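Local coordinates for biofilm-associated surface protein (Staphylococcus aureus, PDB 7C7U), which is a calcium-binding, cell wall-anchored surface protein that takes part in biofilm formation and is linked to functional amyloid assembly, at residues Glu199-Thr204 / Lys372-Asn377; Asn249-Asn254 / Gly366-Ser371; Ala523-Pro528 / Val537-Ser542. All coordinates share one frame; numbering follows the deposited sequence.

Contact 1 of 3, residues Glu199-Thr204 / Lys372-Asn377; sequences ENNVST and KGALIN
Ser203 and Leu375 make the central link between 199-204 and 372-377: Ser203 N donates to Leu375 O at 2.7 Å, with an N-H...O angle of 177°. The same carbonyl receives a CA-H...O contact from Val202. In the other direction Leu375 N gives Asn201 O no more than a weak, bent bond, and a water reinforces it by accepting from that N-H and donating to the oxygen.

Side chains close in around this backbone core. The methyl of Ala374 lies 3.3 Å (CB) from Asn201 O and also meets Ser203 CB. Val202 extends CG1 to Asn377 CB, 3.7 Å away, the two side chains crossing at a slant, while Leu375 CD2 lies 3.9 Å from Glu199 CA at the end of helix 193-199. Ile376 brings its CD1 to within 4.0 Å of Ser203 CB.

Water carries much of the remaining polar contact. With CG anti to the backbone N (chi1 177°), the Asn201 amide reaches over Ala374, and its ND2 donates to a water that in turn donates to Gly373 O. Another water joins Ser203 O to Asn377 N.

Further out, Asp370 positions both partners, since its OD2 bonds Ser203 OG and its OD1 takes the N-H groups of Lys372 and Ala374. Asn377 ND2 is held by Asn207 O, and Glu199 OE1 forms a salt bridge with Lys41. The arrangement is loop-to-loop packing with water between the backbones: the connection following helix 193-199 is fastened to the loop that joins strands 359-369 and 381-388, neighbours in an antiparallel sheet, as in a long beta hairpin.

Contact 2 of 3, residues Asn249-Asn254 / Gly366-Ser371; sequences NQWAYN and GYLTDS
Asn254 and Tyr367 face each other as a hydrogen-bonded pair in an antiparallel sheet, where strand 252-257 runs beside strand 359-369. The Asn254 side chain lies over one face of the tyrosine ring, offset toward its rim. Its CB is 3.5 Å from the ring centroid in a CH-pi contact, and amide and ring planes are only 8° apart. Tyr367 CG sits between its own backbone N and carbonyl carbon (chi1 56°), which brings the ring beneath the asparagine.

The amide is gripped at its nitrogen by two acceptors. ND2 donates to Tyr367 O, which lies in the amide plane although the donor stands above the plane of that carbonyl, and to Thr369 OG1 at 3.1 Å. Tyr367 O thus accepts from both ND2 and the backbone N of Asn254. Asn254 OD1 is satisfied by Thr303 OG1 of strand 301-305, on the other side of strand 252-257, and by a water.

Ala252 pairs with Thr369 through two backbone bonds. On the opposite face Tyr253 and Leu368 form the non-hydrogen-bonded pair between Ala252-Thr369 and Asn254-Tyr367, crossing at about a right angle, with Leu368 CD2 at the edge of the phenol ring, 4.1 Å from Tyr253 CD1. Tyr253 OH reaches Gln233 OE1. Leu368 CD1 also meets Trp251 CE3, the two side chains again crossing at about a right angle, while Trp251 NE1 bonds Glu205 OE2.

Beyond the last bridge a water takes over the link between the backbones: it accepts from Ser371 N at 2.8 Å and donates to Asn249 O at the same distance.

Contact 3 of 3, residues Ala523-Pro528 / Val537-Ser542; sequences APSINP and VVNGTS
Pro524 is the first residue of 523-528 to meet the partner strand: its CB comes to 3.2 Å from Asn539 O. The same oxygen accepts a hydrogen bond from Ser525 N, and Asn539 N returns the bond to Ser525 O, so Ser525 and Asn539 form an antiparallel hydrogen-bonded pair.

Ser525 adds a side-chain link. Ser525 OG lies between the backbone N and the carbonyl carbon (chi1 63°), where it accepts from Asn539 ND2 at 3.1 Å, almost in the plane of that amide.

Ile526 turns to the other face of the sheet with Val538, its non-hydrogen-bonded partner. Ile526 CG1 meets Val538 CG1 at 4.2 Å, a modest apolar touch. Val538 CA makes a CA-H...O contact with Ser525 O.

At Asn527 the backbone N donates to Val537 O at 2.9 Å, the bond nearly in line with the carbonyl. The Asn527 side chain points toward the partner strand and crosses that of Asn539 at about a right angle, the amide planes 46° apart. Asn539 ND2 donates to Asn527 OD1 at 2.9 Å, approaching from above the plane of the acceptor amide. The nitrogen of Asn539 is therefore shared between Ser525 and Asn527, two residues apart in the neighbouring segment, which fixes the rotation of its amide. A water closes the ring of polar groups, accepting from Asn527 ND2 and donating to Asn539 OD1, and Asn527 ND2 also packs against Val537 CG1 at 3.5 Å.

These residues form a beta hairpin of strands 525-526 and 535-539, extended by strand 567-571 through backbone bonds of Val538 to Ala568. Pro524 and Ile526 pack on strands 581-588 and 591-600, whereas Ser525, Asn527 and Asn539 face strands 437-442 and 447-451 of the preceding sheet.

How the contacts relate
From the N terminus, the chain first enters contact 1 at 199-204 and then contact 2 at 249-254; both wait for the chain to return along strand 359-369, whose end, 366-371, closes contact 2; the loop that follows, 372-377, closes contact 1. Contact 2 is thus enclosed within contact 1, and the two touch: Ile376 N probably bonds Leu368 O, and Ile376 CD1 packs on Trp251 CE2. Together they tie the loop after helix 193-199 to one end of a four-stranded antiparallel sheet. Contact 3 follows in series and closes a short hairpin, with only eight residues between its segments, on the opposite side of the chain's centre, its centre about 77 Å from that of contact 1.

Contact 1 of 3, residues Glu199-Thr204 / Lys372-Asn377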
loop_
_atom_site.group_PDB
_atom_site.type_symbol
_atom_site.label_atom_id
_atom_site.label_comp_id
_atom_site.label_asym_id
_atom_site.label_seq_id
_atom_site.Cartn_x
_atom_site.Cartn_y
_atom_site.Cartn_z
ATOM N N GLU A 199 -16.857 -9.944 -28.384
ATOM C CA GLU A 199 -16.279 -11.284 -28.427
ATOM C C GLU A 199 -17.028 -12.200 -29.383
ATOM O O GLU A 199 -16.447 -13.166 -29.909
ATOM C CB GLU A 199 -16.301 -11.910 -27.041
ATOM C CG GLU A 199 -15.277 -11.330 -26.093
ATOM C CD GLU A 199 -14.047 -12.198 -26.017
ATOM O OE1 GLU A 199 -14.206 -13.422 -25.767
ATOM O OE2 GLU A 199 -12.931 -11.667 -26.229
ATOM N N ASN A 200 -18.311 -11.927 -29.599
ATOM C CA ASN A 200 -19.131 -12.731 -30.491
ATOM C C ASN A 200 -19.207 -12.162 -31.913
ATOM O O ASN A 200 -19.966 -12.681 -32.734
ATOM C CB ASN A 200 -20.521 -12.904 -29.866
ATOM C CG ASN A 200 -20.503 -13.893 -28.706
ATOM O OD1 ASN A 200 -19.777 -14.881 -28.753
ATOM N ND2 ASN A 200 -21.288 -13.629 -27.660
ATOM N N ASN A 201 -18.415 -11.139 -32.242
ATOM C CA ASN A 201 -18.385 -10.596 -33.607
ATOM C C ASN A 201 -16.943 -10.351 -34.048
ATOM O O ASN A 201 -16.588 -9.271 -34.517
ATOM C CB ASN A 201 -19.225 -9.324 -33.701
ATOM C CG ASN A 201 -19.177 -8.674 -35.083
ATOM O OD1 ASN A 201 -19.183 -9.364 -36.112
ATOM N ND2 ASN A 201 -19.097 -7.337 -35.111
ATOM N N VAL A 202 -16.094 -11.374 -33.919
ATOM C CA VAL A 202 -14.666 -11.227 -34.206
ATOM C C VAL A 202 -14.425 -10.957 -35.691
ATOM O O VAL A 202 -15.095 -11.516 -36.575
ATOM C CB VAL A 202 -13.909 -12.482 -33.727
ATOM C CG1 VAL A 202 -12.530 -12.616 -34.390
ATOM C CG2 VAL A 202 -13.759 -12.450 -32.172
ATOM N N SER A 203 -13.475 -10.071 -35.968
ATOM C CA SER A 203 -13.103 -9.713 -37.332
ATOM C C SER A 203 -12.384 -10.866 -38.024
ATOM O O SER A 203 -11.690 -11.670 -37.388
ATOM C CB SER A 203 -12.182 -8.486 -37.296
ATOM O OG SER A 203 -11.697 -8.127 -38.572
ATOM N N THR A 204 -12.512 -10.925 -39.358
ATOM C CA THR A 204 -11.701 -11.876 -40.101
ATOM C C THR A 204 -10.265 -11.403 -40.252
ATOM O O THR A 204 -9.392 -12.219 -40.577
ATOM C CB THR A 204 -12.293 -12.139 -41.494
ATOM O OG1 THR A 204 -12.338 -10.913 -42.232
ATOM C CG2 THR A 204 -13.705 -12.699 -41.369
ATOM N N LYS A 372 -14.625 -1.787 -39.607
ATOM C CA LYS A 372 -16.068 -1.978 -39.512
ATOM C C LYS A 372 -16.547 -2.148 -38.070
ATOM O O LYS A 372 -17.722 -2.458 -37.846
ATOM C CB LYS A 372 -16.491 -3.182 -40.360
ATOM C CG LYS A 372 -15.992 -3.133 -41.811
ATOM C CD LYS A 372 -16.655 -4.217 -42.662
ATOM C CE LYS A 372 -16.380 -4.025 -44.165
ATOM N NZ LYS A 372 -14.911 -4.018 -44.457
ATOM N N GLY A 373 -15.668 -1.942 -37.087
ATOM C CA GLY A 373 -16.023 -2.055 -35.690
ATOM C C GLY A 373 -15.986 -3.456 -35.116
ATOM O O GLY A 373 -16.350 -3.638 -33.949
ATOM N N ALA A 374 -15.567 -4.449 -35.885
ATOM C CA ALA A 374 -15.485 -5.805 -35.370
ATOM C C ALA A 374 -14.203 -5.986 -34.574
ATOM O O ALA A 374 -13.181 -5.372 -34.871
ATOM C CB ALA A 374 -15.561 -6.826 -36.508
ATOM N N LEU A 375 -14.272 -6.835 -33.546
ATOM C CA LEU A 375 -13.157 -7.023 -32.622
ATOM C C LEU A 375 -12.026 -7.810 -33.285
ATOM O O LEU A 375 -12.253 -8.884 -33.862
ATOM C CB LEU A 375 -13.640 -7.768 -31.367
ATOM C CG LEU A 375 -12.562 -8.282 -30.401
ATOM C CD1 LEU A 375 -11.962 -7.100 -29.702
ATOM C CD2 LEU A 375 -13.105 -9.265 -29.349
ATOM N N ILE A 376 -10.807 -7.280 -33.210
ATOM C CA ILE A 376 -9.651 -8.071 -33.603
ATOM C C ILE A 376 -9.470 -9.188 -32.589
ATOM O O ILE A 376 -9.396 -8.939 -31.377
ATOM C CB ILE A 376 -8.388 -7.198 -33.708
ATOM C CG1 ILE A 376 -8.598 -5.978 -34.627
ATOM C CG2 ILE A 376 -7.196 -8.062 -34.213
ATOM C CD1 ILE A 376 -9.010 -6.352 -36.090
ATOM N N ASN A 377 -9.403 -10.422 -33.083
ATOM C CA ASN A 377 -9.368 -11.612 -32.235
ATOM C C ASN A 377 -8.308 -11.494 -31.145
ATOM O O ASN A 377 -7.127 -11.249 -31.425
ATOM C CB ASN A 377 -9.071 -12.841 -33.084
ATOM C CG ASN A 377 -9.569 -14.150 -32.456
ATOM O OD1 ASN A 377 -10.285 -14.161 -31.464
ATOM N ND2 ASN A 377 -9.192 -15.259 -33.067
HETATM O O HOH W 1 -18.476 -5.498 -33.026
HETATM O O HOH W 2 -16.929 -7.250 -32.591
HETATM O O HOH W 3 -18.993 -5.516 -37.575
HETATM O O HOH W 4 -9.519 -10.829 -35.966
#

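Contact 2 of 3, residues Asn249-Asn254 / Gly366-Ser371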
loop_
_atom_site.group_PDB
_atom_site.type_symbol
_atom_site.label_atom_id
_atom_site.label_comp_id
_atom_site.label_asym_id
_atom_site.label_seq_id
_atom_site.Cartn_x
_atom_site.Cartn_y
_atom_site.Cartn_z
ATOM N N ASN A 249 -8.653 1.130 -44.265
ATOM C CA ASN A 249 -8.804 -0.072 -43.458
ATOM C C ASN A 249 -8.098 0.027 -42.106
ATOM O O ASN A 249 -7.886 -1.003 -41.458
ATOM C CB ASN A 249 -8.280 -1.283 -44.222
ATOM C CG ASN A 249 -9.115 -1.586 -45.447
ATOM O OD1 ASN A 249 -10.261 -1.145 -45.546
ATOM N ND2 ASN A 249 -8.549 -2.325 -46.391
ATOM N N GLN A 250 -7.717 1.229 -41.681
ATOM C CA GLN A 250 -7.041 1.389 -40.395
ATOM C C GLN A 250 -7.901 0.884 -39.241
ATOM O O GLN A 250 -9.125 1.043 -39.224
ATOM C CB GLN A 250 -6.676 2.849 -40.150
ATOM C CG GLN A 250 -5.550 3.382 -41.015
ATOM C CD GLN A 250 -4.204 2.730 -40.755
ATOM O OE1 GLN A 250 -3.787 2.551 -39.612
ATOM N NE2 GLN A 250 -3.502 2.383 -41.830
ATOM N N TRP A 251 -7.244 0.261 -38.275
ATOM C CA TRP A 251 -7.894 -0.185 -37.064
ATOM C C TRP A 251 -8.118 0.987 -36.100
ATOM O O TRP A 251 -7.537 2.066 -36.239
ATOM C CB TRP A 251 -7.049 -1.251 -36.377
ATOM C CG TRP A 251 -6.957 -2.557 -37.096
ATOM C CD1 TRP A 251 -7.580 -2.922 -38.276
ATOM C CD2 TRP A 251 -6.192 -3.692 -36.682
ATOM N NE1 TRP A 251 -7.221 -4.215 -38.616
ATOM C CE2 TRP A 251 -6.369 -4.705 -37.663
ATOM C CE3 TRP A 251 -5.353 -3.943 -35.597
ATOM C CZ2 TRP A 251 -5.775 -5.951 -37.557
ATOM C CZ3 TRP A 251 -4.743 -5.178 -35.506
ATOM C CH2 TRP A 251 -4.959 -6.166 -36.479
ATOM N N ALA A 252 -8.924 0.744 -35.066
ATOM C CA ALA A 252 -9.070 1.714 -33.985
ATOM C C ALA A 252 -8.749 1.063 -32.649
ATOM O O ALA A 252 -9.022 -0.121 -32.444
ATOM C CB ALA A 252 -10.491 2.292 -33.946
ATOM N N TYR A 253 -8.184 1.857 -31.725
ATOM C CA TYR A 253 -8.027 1.439 -30.343
ATOM C C TYR A 253 -9.173 2.014 -29.516
ATOM O O TYR A 253 -9.471 3.212 -29.605
ATOM C CB TYR A 253 -6.683 1.894 -29.767
ATOM C CG TYR A 253 -6.458 1.369 -28.373
ATOM C CD1 TYR A 253 -6.364 0.002 -28.142
ATOM C CD2 TYR A 253 -6.344 2.242 -27.274
ATOM C CE1 TYR A 253 -6.185 -0.494 -26.878
ATOM C CE2 TYR A 253 -6.169 1.751 -26.016
ATOM C CZ TYR A 253 -6.071 0.397 -25.816
ATOM O OH TYR A 253 -5.876 -0.075 -24.549
ATOM N N ASN A 254 -9.784 1.165 -28.694
ATOM C CA ASN A 254 -10.986 1.484 -27.932
ATOM C C ASN A 254 -10.707 1.245 -26.456
ATOM O O ASN A 254 -10.019 0.286 -26.099
ATOM C CB ASN A 254 -12.169 0.605 -28.395
ATOM C CG ASN A 254 -12.379 0.659 -29.894
ATOM O OD1 ASN A 254 -13.221 1.408 -30.387
ATOM N ND2 ASN A 254 -11.584 -0.120 -30.637
ATOM N N GLY A 366 -9.828 -2.480 -22.819
ATOM C CA GLY A 366 -9.232 -1.970 -24.041
ATOM C C GLY A 366 -9.278 -3.062 -25.096
ATOM O O GLY A 366 -9.261 -4.249 -24.771
ATOM N N TYR A 367 -9.387 -2.658 -26.353
ATOM C CA TYR A 367 -9.484 -3.621 -27.456
ATOM C C TYR A 367 -9.281 -2.887 -28.771
ATOM O O TYR A 367 -9.476 -1.672 -28.865
ATOM C CB TYR A 367 -10.835 -4.379 -27.458
ATOM C CG TYR A 367 -12.067 -3.492 -27.505
ATOM C CD1 TYR A 367 -12.584 -2.906 -26.333
ATOM C CD2 TYR A 367 -12.722 -3.242 -28.700
ATOM C CE1 TYR A 367 -13.710 -2.102 -26.382
ATOM C CE2 TYR A 367 -13.843 -2.433 -28.757
ATOM C CZ TYR A 367 -14.336 -1.875 -27.588
ATOM O OH TYR A 367 -15.443 -1.063 -27.651
ATOM N N LEU A 368 -8.869 -3.648 -29.790
ATOM C CA LEU A 368 -8.722 -3.161 -31.150
ATOM C C LEU A 368 -9.921 -3.614 -31.977
ATOM O O LEU A 368 -10.438 -4.720 -31.797
ATOM C CB LEU A 368 -7.423 -3.692 -31.796
ATOM C CG LEU A 368 -6.133 -3.103 -31.199
ATOM C CD1 LEU A 368 -4.914 -3.985 -31.464
ATOM C CD2 LEU A 368 -5.946 -1.712 -31.793
ATOM N N THR A 369 -10.332 -2.767 -32.915
ATOM C CA THR A 369 -11.414 -3.098 -33.835
ATOM C C THR A 369 -10.961 -2.820 -35.255
ATOM O O THR A 369 -10.112 -1.960 -35.492
ATOM C CB THR A 369 -12.698 -2.280 -33.585
ATOM O OG1 THR A 369 -12.359 -0.886 -33.510
ATOM C CG2 THR A 369 -13.423 -2.743 -32.312
ATOM N N ASP A 370 -11.537 -3.548 -36.215
ATOM C CA ASP A 370 -11.215 -3.229 -37.596
ATOM C C ASP A 370 -12.028 -2.011 -38.032
ATOM O O ASP A 370 -12.810 -1.444 -37.256
ATOM C CB ASP A 370 -11.429 -4.451 -38.508
ATOM C CG ASP A 370 -12.889 -4.884 -38.639
ATOM O OD1 ASP A 370 -13.806 -4.114 -38.307
ATOM O OD2 ASP A 370 -13.118 -6.029 -39.123
ATOM N N SER A 371 -11.881 -1.626 -39.307
ATOM C CA SER A 371 -12.571 -0.436 -39.807
ATOM C C SER A 371 -14.088 -0.595 -39.859
ATOM O O SER A 371 -14.783 0.391 -40.115
ATOM C CB SER A 371 -12.041 -0.050 -41.193
ATOM O OG SER A 371 -12.181 -1.102 -42.135
HETATM O O HOH W 5 -10.071 -2.725 -41.187
HETATM O O HOH W 6 -14.737 1.381 -32.670
#

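Contact 3 of 3, residues Ala523-Pro528 / Val537-Ser542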
loop_
_atom_site.group_PDB
_atom_site.type_symbol
_atom_site.label_atom_id
_atom_site.label_comp_id
_atom_site.label_asym_id
_atom_site.label_seq_id
_atom_site.Cartn_x
_atom_site.Cartn_y
_atom_site.Cartn_z
ATOM N N ALA A 523 9.039 16.886 39.747
ATOM C CA ALA A 523 8.960 15.450 39.559
ATOM C C ALA A 523 9.923 15.031 38.450
ATOM O O ALA A 523 10.121 15.779 37.485
ATOM C CB ALA A 523 7.529 15.030 39.213
ATOM N N PRO A 524 10.588 13.888 38.584
ATOM C CA PRO A 524 11.385 13.375 37.462
ATOM C C PRO A 524 10.478 12.759 36.399
ATOM O O PRO A 524 9.251 12.867 36.501
ATOM C CB PRO A 524 12.288 12.328 38.126
ATOM C CG PRO A 524 11.480 11.846 39.298
ATOM C CD PRO A 524 10.659 13.015 39.769
ATOM N N SER A 525 11.067 12.128 35.380
ATOM C CA SER A 525 10.313 11.380 34.373
ATOM C C SER A 525 11.090 10.126 33.991
ATOM O O SER A 525 12.298 10.025 34.219
ATOM C CB SER A 525 10.013 12.219 33.117
ATOM O OG SER A 525 11.203 12.620 32.449
ATOM N N ILE A 526 10.371 9.154 33.421
ATOM C CA ILE A 526 10.943 7.881 32.986
ATOM C C ILE A 526 10.766 7.763 31.479
ATOM O O ILE A 526 9.667 7.988 30.962
ATOM C CB ILE A 526 10.277 6.688 33.700
ATOM C CG1 ILE A 526 10.296 6.893 35.212
ATOM C CG2 ILE A 526 10.965 5.384 33.345
ATOM C CD1 ILE A 526 9.351 5.981 35.962
ATOM N N ASN A 527 11.841 7.415 30.775
ATOM C CA ASN A 527 11.723 7.165 29.346
ATOM C C ASN A 527 11.044 5.812 29.109
ATOM O O ASN A 527 11.095 4.929 29.969
ATOM C CB ASN A 527 13.094 7.184 28.670
ATOM C CG ASN A 527 13.689 8.577 28.584
ATOM O OD1 ASN A 527 13.028 9.574 28.886
ATOM N ND2 ASN A 527 14.938 8.653 28.138
ATOM N N PRO A 528 10.395 5.629 27.957
ATOM C CA PRO A 528 9.725 4.347 27.687
ATOM C C PRO A 528 10.678 3.166 27.854
ATOM O O PRO A 528 11.878 3.268 27.587
ATOM C CB PRO A 528 9.252 4.497 26.239
ATOM C CG PRO A 528 9.053 5.972 26.065
ATOM C CD PRO A 528 10.138 6.621 26.893
ATOM N N VAL A 537 16.147 4.632 31.740
ATOM C CA VAL A 537 16.647 6.003 31.682
ATOM C C VAL A 537 15.640 6.943 32.339
ATOM O O VAL A 537 14.440 6.898 32.038
ATOM C CB VAL A 537 16.924 6.422 30.230
ATOM C CG1 VAL A 537 17.593 7.800 30.198
ATOM C CG2 VAL A 537 17.783 5.374 29.525
ATOM N N VAL A 538 16.133 7.802 33.239
ATOM C CA VAL A 538 15.308 8.781 33.939
ATOM C C VAL A 538 15.869 10.179 33.697
ATOM O O VAL A 538 17.066 10.362 33.454
ATOM C CB VAL A 538 15.217 8.493 35.458
ATOM C CG1 VAL A 538 14.465 7.205 35.715
ATOM C CG2 VAL A 538 16.617 8.459 36.089
ATOM N N ASN A 539 14.977 11.168 33.761
ATOM C CA ASN A 539 15.300 12.581 33.595
ATOM C C ASN A 539 14.879 13.338 34.847
ATOM O O ASN A 539 13.830 13.049 35.432
ATOM C CB ASN A 539 14.596 13.176 32.367
ATOM C CG ASN A 539 14.734 12.299 31.140
ATOM O OD1 ASN A 539 15.810 12.200 30.562
ATOM N ND2 ASN A 539 13.650 11.631 30.758
ATOM N N GLY A 540 15.691 14.305 35.249
ATOM C CA GLY A 540 15.401 15.061 36.459
ATOM C C GLY A 540 16.478 16.091 36.689
ATOM O O GLY A 540 17.493 16.145 35.981
ATOM N N THR A 541 16.246 16.927 37.693
ATOM C CA THR A 541 17.177 18.019 37.916
ATOM C C THR A 541 18.549 17.493 38.348
ATOM O O THR A 541 18.680 16.465 39.023
ATOM C CB THR A 541 16.618 19.013 38.935
ATOM O OG1 THR A 541 17.480 20.153 38.988
ATOM C CG2 THR A 541 16.527 18.393 40.301
ATOM N N SER A 542 19.580 18.227 37.955
ATOM C CA SER A 542 20.943 17.797 38.214
ATOM C C SER A 542 21.209 17.756 39.720
ATOM O O SER A 542 20.761 18.625 40.477
ATOM C CB SER A 542 21.909 18.747 37.509
ATOM O OG SER A 542 23.248 18.351 37.696
HETATM O O HOH W 7 16.163 11.246 28.125
#